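Local coordinates for protein ribose-phosphate pyrophosphokinase (PDB 5MP7) that probably makes phosphoribosyl pyrophosphate by transferring the pyrophosphoryl group of ATP to the 1-hydroxyl of ribose 5-phosphate, as a magnesium-dependent homohexamer, at residues I115-A121 against I142-F146; E278-T284 against Q295-I301. All coordinates share one frame. Residues are numbered along the deposited sequence.

A protein with two PRTase-like α/β halves illustrates how one chain joins its parts by different chemistry. Contact 1 sets the first turns of helix 116-127 against a loop between strands 131-135 and 150-153; it is apolar, buries 305 Å², and is partly covered by a second subunit. Contact 2 pairs parallel strands 278-282 and 296-299 at one edge of the second sheet, buries 671 Å² and rests on backbone hydrogen bonds, with no other chain of the assembly touching it. Both are partly buried. They share no element: the centres of contact 1 and contact 2 lie about 27 Å apart on opposite sides of the chain's centre, and the nearest atoms of contacts 1 and 2 about 14 Å apart.

Contact 1: I115-A121 against I142-F146; sequences ISARLVA and IQGFF
Residues 116-121 form the opening turns of an α-helix, phi/psi near -63/-38, with I115 at its N-cap position, more extended (-106/82). In the partner, I142 to G144 are in 3-10 conformation, N of F145 bonds O of I142 at 3.0 Å, and F146 then opens to -113/133. The closest CA pairs are R118 with F145 (5.4 Å) and A121 with F146 (5.3 Å), while A117 and I142 stand 7.3 Å apart.

F145, in the m rotamer with chi2 near 0°, supplies the largest share of the interface. Its CE2 reaches A117 CB at 3.7 Å and I115 CG2 at 4.4 Å, and R118 CB sits over one ring face, 4.2 Å from the F145 centroid and 22° off the normal, a CH-pi contact. Small alanines allow this approach: A121 CB lies 4.1 Å from both F145 CB and F146 CB, and A117 CB 4.4 Å from I142 CD1. F146 (chi1 t) brings its ring edge to the helix backbone, with CD1 3.6 Å from A121 O.

R118 (chi1 t, chi2 p) lays a face of its guanidinium over F145 O, NE at 3.5 Å, too poorly angled for a hydrogen bond. I115 N is hydrogen-bonded to D83 of a second subunit, and I115 and R118 pack on R87 of that subunit, putting the helix start at a subunit interface. I142 lies near H138, a predicted magnesium ligand, and A117 near Q105, predicted to bind ATP. The chemistry implies a helix-to-loop joint beside the probable active site, held by shape and apolar contact, with R118 salt-bridged instead to D122.

Contact 2: E278-T284 against Q295-I301; sequences EVIVTNT and QLTVLSI
Backbone hydrogen bonds join parallel strands 278-282 and 296-299 at one edge of the second, mostly parallel PRTase-like sheet: V279 N to Q295 O (3.0 Å), T297 N to V279 O (2.9 Å), V281 N to T297 O (3.0 Å) and L299 N to V281 O (2.9 Å), with a weak N283 N to L299 O (3.1 Å). T297 OG1 donates to E278 OE2 at 2.8 Å, a carboxylate also held by Y162 and Y167. The strands are extended (phi -75 to -136, psi 118 to 176 over 279-282 and 296-299), their axes 4.6 Å apart at 26°, V279-L296 through T282-L299 in register.

On one face V281 CG2 (chi1 m) meets L296 CD1 and V298 CG2, each at 3.9 Å; on the other, which I280 and T297 turn to helix 156-167, I280 CG2 lies 3.9 Å from L299 CD1. I301 CD1 touches T282 CG2 at 4.0 Å. N283 (chi1 p) extends the pairing with its side chain: OD1 accepts I301 N at 2.8 Å, 170° at the hydrogen.

Contact 1: I115-A121 against I142-F146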
loop_
_atom_site.group_PDB
_atom_site.type_symbol
_atom_site.label_atom_id
_atom_site.label_comp_id
_atom_site.label_asym_id
_atom_site.label_seq_id
_atom_site.Cartn_x
_atom_site.Cartn_y
_atom_site.Cartn_z
ATOM N N ILE A 115 42.307 -41.500 5.604
ATOM C CA ILE A 115 42.417 -42.721 4.830
ATOM C C ILE A 115 41.004 -43.143 4.527
ATOM O O ILE A 115 40.394 -43.945 5.227
ATOM C CB ILE A 115 43.231 -43.818 5.544
ATOM C CG1 ILE A 115 44.586 -43.254 5.927
ATOM C CG2 ILE A 115 43.426 -44.984 4.611
ATOM C CD1 ILE A 115 45.525 -44.199 6.635
ATOM N N SER A 116 40.452 -42.535 3.499
ATOM C CA SER A 116 39.033 -42.697 3.188
ATOM C C SER A 116 38.619 -44.115 2.840
ATOM O O SER A 116 37.487 -44.482 3.091
ATOM C CB SER A 116 38.665 -41.793 2.057
ATOM O OG SER A 116 38.677 -40.497 2.535
ATOM N N ALA A 117 39.515 -44.889 2.232
ATOM C CA ALA A 117 39.217 -46.277 1.899
ATOM C C ALA A 117 38.996 -47.104 3.165
ATOM O O ALA A 117 38.190 -48.020 3.174
ATOM C CB ALA A 117 40.330 -46.876 1.071
ATOM N N ARG A 118 39.732 -46.779 4.223
ATOM C CA ARG A 118 39.568 -47.455 5.503
ATOM C C ARG A 118 38.247 -47.006 6.157
ATOM O O ARG A 118 37.546 -47.814 6.761
ATOM C CB ARG A 118 40.791 -47.225 6.424
ATOM C CG ARG A 118 40.603 -47.641 7.893
ATOM C CD ARG A 118 40.265 -49.105 8.021
ATOM N NE ARG A 118 39.763 -49.572 9.299
ATOM C CZ ARG A 118 40.471 -50.089 10.302
ATOM N NH1 ARG A 118 39.826 -50.552 11.361
ATOM N NH2 ARG A 118 41.801 -50.144 10.299
ATOM N N LEU A 119 37.903 -45.734 6.020
ATOM C CA LEU A 119 36.639 -45.237 6.581
ATOM C C LEU A 119 35.443 -45.925 5.934
ATOM O O LEU A 119 34.535 -46.306 6.623
ATOM C CB LEU A 119 36.506 -43.725 6.414
ATOM C CG LEU A 119 35.202 -43.077 6.874
ATOM C CD1 LEU A 119 35.059 -43.141 8.376
ATOM C CD2 LEU A 119 35.148 -41.649 6.365
ATOM N N VAL A 120 35.484 -46.146 4.622
ATOM C CA VAL A 120 34.416 -46.871 3.933
ATOM C C VAL A 120 34.221 -48.270 4.496
ATOM O O VAL A 120 33.086 -48.709 4.710
ATOM C CB VAL A 120 34.686 -46.945 2.432
ATOM C CG1 VAL A 120 33.764 -47.938 1.719
ATOM C CG2 VAL A 120 34.512 -45.575 1.803
ATOM N N ALA A 121 35.310 -48.999 4.715
ATOM C CA ALA A 121 35.200 -50.343 5.292
ATOM C C ALA A 121 34.603 -50.322 6.693
ATOM O O ALA A 121 33.827 -51.193 7.009
ATOM C CB ALA A 121 36.548 -51.059 5.303
ATOM N N ILE A 142 43.871 -53.109 0.565
ATOM C CA ILE A 142 42.506 -52.719 0.983
ATOM C C ILE A 142 41.711 -53.914 1.558
ATOM O O ILE A 142 40.813 -53.737 2.369
ATOM C CB ILE A 142 41.759 -52.038 -0.192
ATOM C CG1 ILE A 142 42.373 -50.671 -0.445
ATOM C CG2 ILE A 142 40.276 -51.877 0.102
ATOM C CD1 ILE A 142 41.901 -49.983 -1.700
ATOM N N GLN A 143 42.047 -55.114 1.114
ATOM C CA GLN A 143 41.510 -56.339 1.658
ATOM C C GLN A 143 41.700 -56.426 3.202
ATOM O O GLN A 143 40.824 -56.877 3.918
ATOM C CB GLN A 143 42.199 -57.484 0.940
ATOM C CG GLN A 143 41.544 -58.834 1.015
ATOM C CD GLN A 143 42.307 -59.866 0.189
ATOM O OE1 GLN A 143 43.556 -59.866 0.139
ATOM N NE2 GLN A 143 41.569 -60.760 -0.449
ATOM N N GLY A 144 42.797 -55.908 3.721
ATOM C CA GLY A 144 42.994 -55.824 5.164
ATOM C C GLY A 144 42.294 -54.694 5.929
ATOM O O GLY A 144 42.385 -54.645 7.158
ATOM N N PHE A 145 41.577 -53.819 5.236
ATOM C CA PHE A 145 40.869 -52.728 5.876
ATOM C C PHE A 145 39.596 -53.118 6.549
ATOM O O PHE A 145 39.059 -52.346 7.313
ATOM C CB PHE A 145 40.548 -51.634 4.868
ATOM C CG PHE A 145 41.730 -50.817 4.436
ATOM C CD1 PHE A 145 43.015 -51.063 4.892
ATOM C CD2 PHE A 145 41.539 -49.795 3.538
ATOM C CE1 PHE A 145 44.084 -50.305 4.448
ATOM C CE2 PHE A 145 42.596 -49.035 3.099
ATOM C CZ PHE A 145 43.878 -49.281 3.564
ATOM N N PHE A 146 39.088 -54.297 6.254
ATOM C CA PHE A 146 37.796 -54.758 6.767
ATOM C C PHE A 146 38.024 -55.928 7.732
ATOM O O PHE A 146 38.788 -56.836 7.423
ATOM C CB PHE A 146 36.920 -55.174 5.591
ATOM C CG PHE A 146 35.538 -55.572 5.975
ATOM C CD1 PHE A 146 34.609 -54.607 6.334
ATOM C CD2 PHE A 146 35.167 -56.910 5.984
ATOM C CE1 PHE A 146 33.327 -54.959 6.676
ATOM C CE2 PHE A 146 33.883 -57.278 6.341
ATOM C CZ PHE A 146 32.957 -56.300 6.677
#

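Contact 2: E278-T284 against Q295-I301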
loop_
_atom_site.group_PDB
_atom_site.type_symbol
_atom_site.label_atom_id
_atom_site.label_comp_id
_atom_site.label_asym_id
_atom_site.label_seq_id
_atom_site.Cartn_x
_atom_site.Cartn_y
_atom_site.Cartn_z
ATOM N N GLU A 278 42.015 -49.900 -29.710
ATOM C CA GLU A 278 40.937 -50.456 -28.906
ATOM C C GLU A 278 41.048 -50.013 -27.440
ATOM O O GLU A 278 42.153 -49.810 -26.944
ATOM C CB GLU A 278 40.925 -51.971 -29.002
ATOM C CG GLU A 278 39.567 -52.528 -28.646
ATOM C CD GLU A 278 39.398 -54.018 -28.892
ATOM O OE1 GLU A 278 40.310 -54.678 -29.471
ATOM O OE2 GLU A 278 38.300 -54.528 -28.556
ATOM N N VAL A 279 39.900 -49.819 -26.787
ATOM C CA VAL A 279 39.834 -49.541 -25.368
ATOM C C VAL A 279 38.880 -50.569 -24.768
ATOM O O VAL A 279 37.761 -50.653 -25.185
ATOM C CB VAL A 279 39.335 -48.150 -25.095
ATOM C CG1 VAL A 279 39.340 -47.894 -23.601
ATOM C CG2 VAL A 279 40.190 -47.118 -25.773
ATOM N N ILE A 280 39.354 -51.402 -23.861
ATOM C CA ILE A 280 38.589 -52.499 -23.319
ATOM C C ILE A 280 38.364 -52.260 -21.839
ATOM O O ILE A 280 39.316 -52.021 -21.094
ATOM C CB ILE A 280 39.341 -53.795 -23.477
ATOM C CG1 ILE A 280 39.758 -53.958 -24.920
ATOM C CG2 ILE A 280 38.459 -54.982 -23.099
ATOM C CD1 ILE A 280 40.878 -54.941 -25.130
ATOM N N VAL A 281 37.096 -52.272 -21.432
ATOM C CA VAL A 281 36.678 -52.089 -20.044
ATOM C C VAL A 281 35.611 -53.094 -19.675
ATOM O O VAL A 281 35.109 -53.795 -20.539
ATOM C CB VAL A 281 36.125 -50.688 -19.728
ATOM C CG1 VAL A 281 37.156 -49.632 -19.990
ATOM C CG2 VAL A 281 34.895 -50.401 -20.529
ATOM N N THR A 282 35.355 -53.242 -18.382
ATOM C CA THR A 282 34.259 -54.075 -17.898
ATOM C C THR A 282 33.140 -53.164 -17.534
ATOM O O THR A 282 33.290 -51.942 -17.519
ATOM C CB THR A 282 34.610 -54.941 -16.656
ATOM O OG1 THR A 282 34.707 -54.098 -15.482
ATOM C CG2 THR A 282 35.897 -55.671 -16.880
ATOM N N ASN A 283 32.029 -53.757 -17.156
ATOM C CA ASN A 283 30.868 -52.961 -16.749
ATOM C C ASN A 283 30.666 -52.877 -15.226
ATOM O O ASN A 283 29.543 -53.002 -14.743
ATOM C CB ASN A 283 29.601 -53.462 -17.482
ATOM C CG ASN A 283 29.147 -54.813 -17.004
ATOM O OD1 ASN A 283 29.944 -55.635 -16.561
ATOM N ND2 ASN A 283 27.880 -55.054 -17.101
ATOM N N THR A 284 31.746 -52.721 -14.469
ATOM C CA THR A 284 31.623 -52.550 -13.025
ATOM C C THR A 284 30.889 -51.266 -12.735
ATOM O O THR A 284 30.233 -51.167 -11.734
ATOM C CB THR A 284 32.993 -52.492 -12.319
ATOM O OG1 THR A 284 33.886 -51.665 -13.059
ATOM C CG2 THR A 284 33.596 -53.887 -12.150
ATOM N N GLN A 295 35.936 -47.282 -30.591
ATOM C CA GLN A 295 37.013 -48.161 -30.139
ATOM C C GLN A 295 36.710 -48.879 -28.820
ATOM O O GLN A 295 37.417 -49.813 -28.473
ATOM C CB GLN A 295 38.295 -47.376 -29.944
ATOM C CG GLN A 295 38.854 -46.769 -31.218
ATOM C CD GLN A 295 38.222 -45.413 -31.543
ATOM O OE1 GLN A 295 37.051 -45.174 -31.273
ATOM N NE2 GLN A 295 39.003 -44.507 -32.112
ATOM N N LEU A 296 35.670 -48.450 -28.106
ATOM C CA LEU A 296 35.287 -49.006 -26.830
ATOM C C LEU A 296 34.603 -50.364 -26.886
ATOM O O LEU A 296 33.634 -50.550 -27.567
ATOM C CB LEU A 296 34.364 -48.028 -26.095
ATOM C CG LEU A 296 34.154 -48.407 -24.639
ATOM C CD1 LEU A 296 35.436 -48.316 -23.827
ATOM C CD2 LEU A 296 33.100 -47.488 -24.042
ATOM N N THR A 297 35.118 -51.292 -26.118
ATOM C CA THR A 297 34.544 -52.620 -25.955
ATOM C C THR A 297 34.269 -52.853 -24.487
ATOM O O THR A 297 35.109 -52.556 -23.660
ATOM C CB THR A 297 35.540 -53.670 -26.405
ATOM O OG1 THR A 297 35.832 -53.433 -27.795
ATOM C CG2 THR A 297 34.998 -55.075 -26.195
ATOM N N VAL A 298 33.072 -53.328 -24.163
ATOM C CA VAL A 298 32.672 -53.551 -22.779
ATOM C C VAL A 298 32.420 -55.002 -22.559
ATOM O O VAL A 298 31.609 -55.595 -23.260
ATOM C CB VAL A 298 31.413 -52.749 -22.409
ATOM C CG1 VAL A 298 31.053 -52.956 -20.960
ATOM C CG2 VAL A 298 31.680 -51.263 -22.643
ATOM N N LEU A 299 33.121 -55.582 -21.596
ATOM C CA LEU A 299 32.905 -57.000 -21.264
ATOM C C LEU A 299 32.128 -57.064 -19.984
ATOM O O LEU A 299 32.255 -56.174 -19.148
ATOM C CB LEU A 299 34.213 -57.731 -21.110
ATOM C CG LEU A 299 35.180 -57.586 -22.290
ATOM C CD1 LEU A 299 36.519 -58.186 -21.890
ATOM C CD2 LEU A 299 34.662 -58.254 -23.576
ATOM N N SER A 300 31.290 -58.079 -19.832
ATOM C CA SER A 300 30.460 -58.167 -18.664
ATOM C C SER A 300 31.214 -58.771 -17.485
ATOM O O SER A 300 31.840 -59.792 -17.639
ATOM C CB SER A 300 29.221 -59.025 -18.925
ATOM O OG SER A 300 28.309 -58.878 -17.823
ATOM N N ILE A 301 31.091 -58.152 -16.323
ATOM C CA ILE A 301 31.578 -58.714 -15.073
ATOM C C ILE A 301 30.524 -59.617 -14.380
ATOM O O ILE A 301 30.803 -60.190 -13.342
ATOM C CB ILE A 301 32.038 -57.571 -14.124
ATOM C CG1 ILE A 301 33.143 -58.064 -13.213
ATOM C CG2 ILE A 301 30.903 -56.948 -13.314
ATOM C CD1 ILE A 301 34.498 -57.992 -13.885
#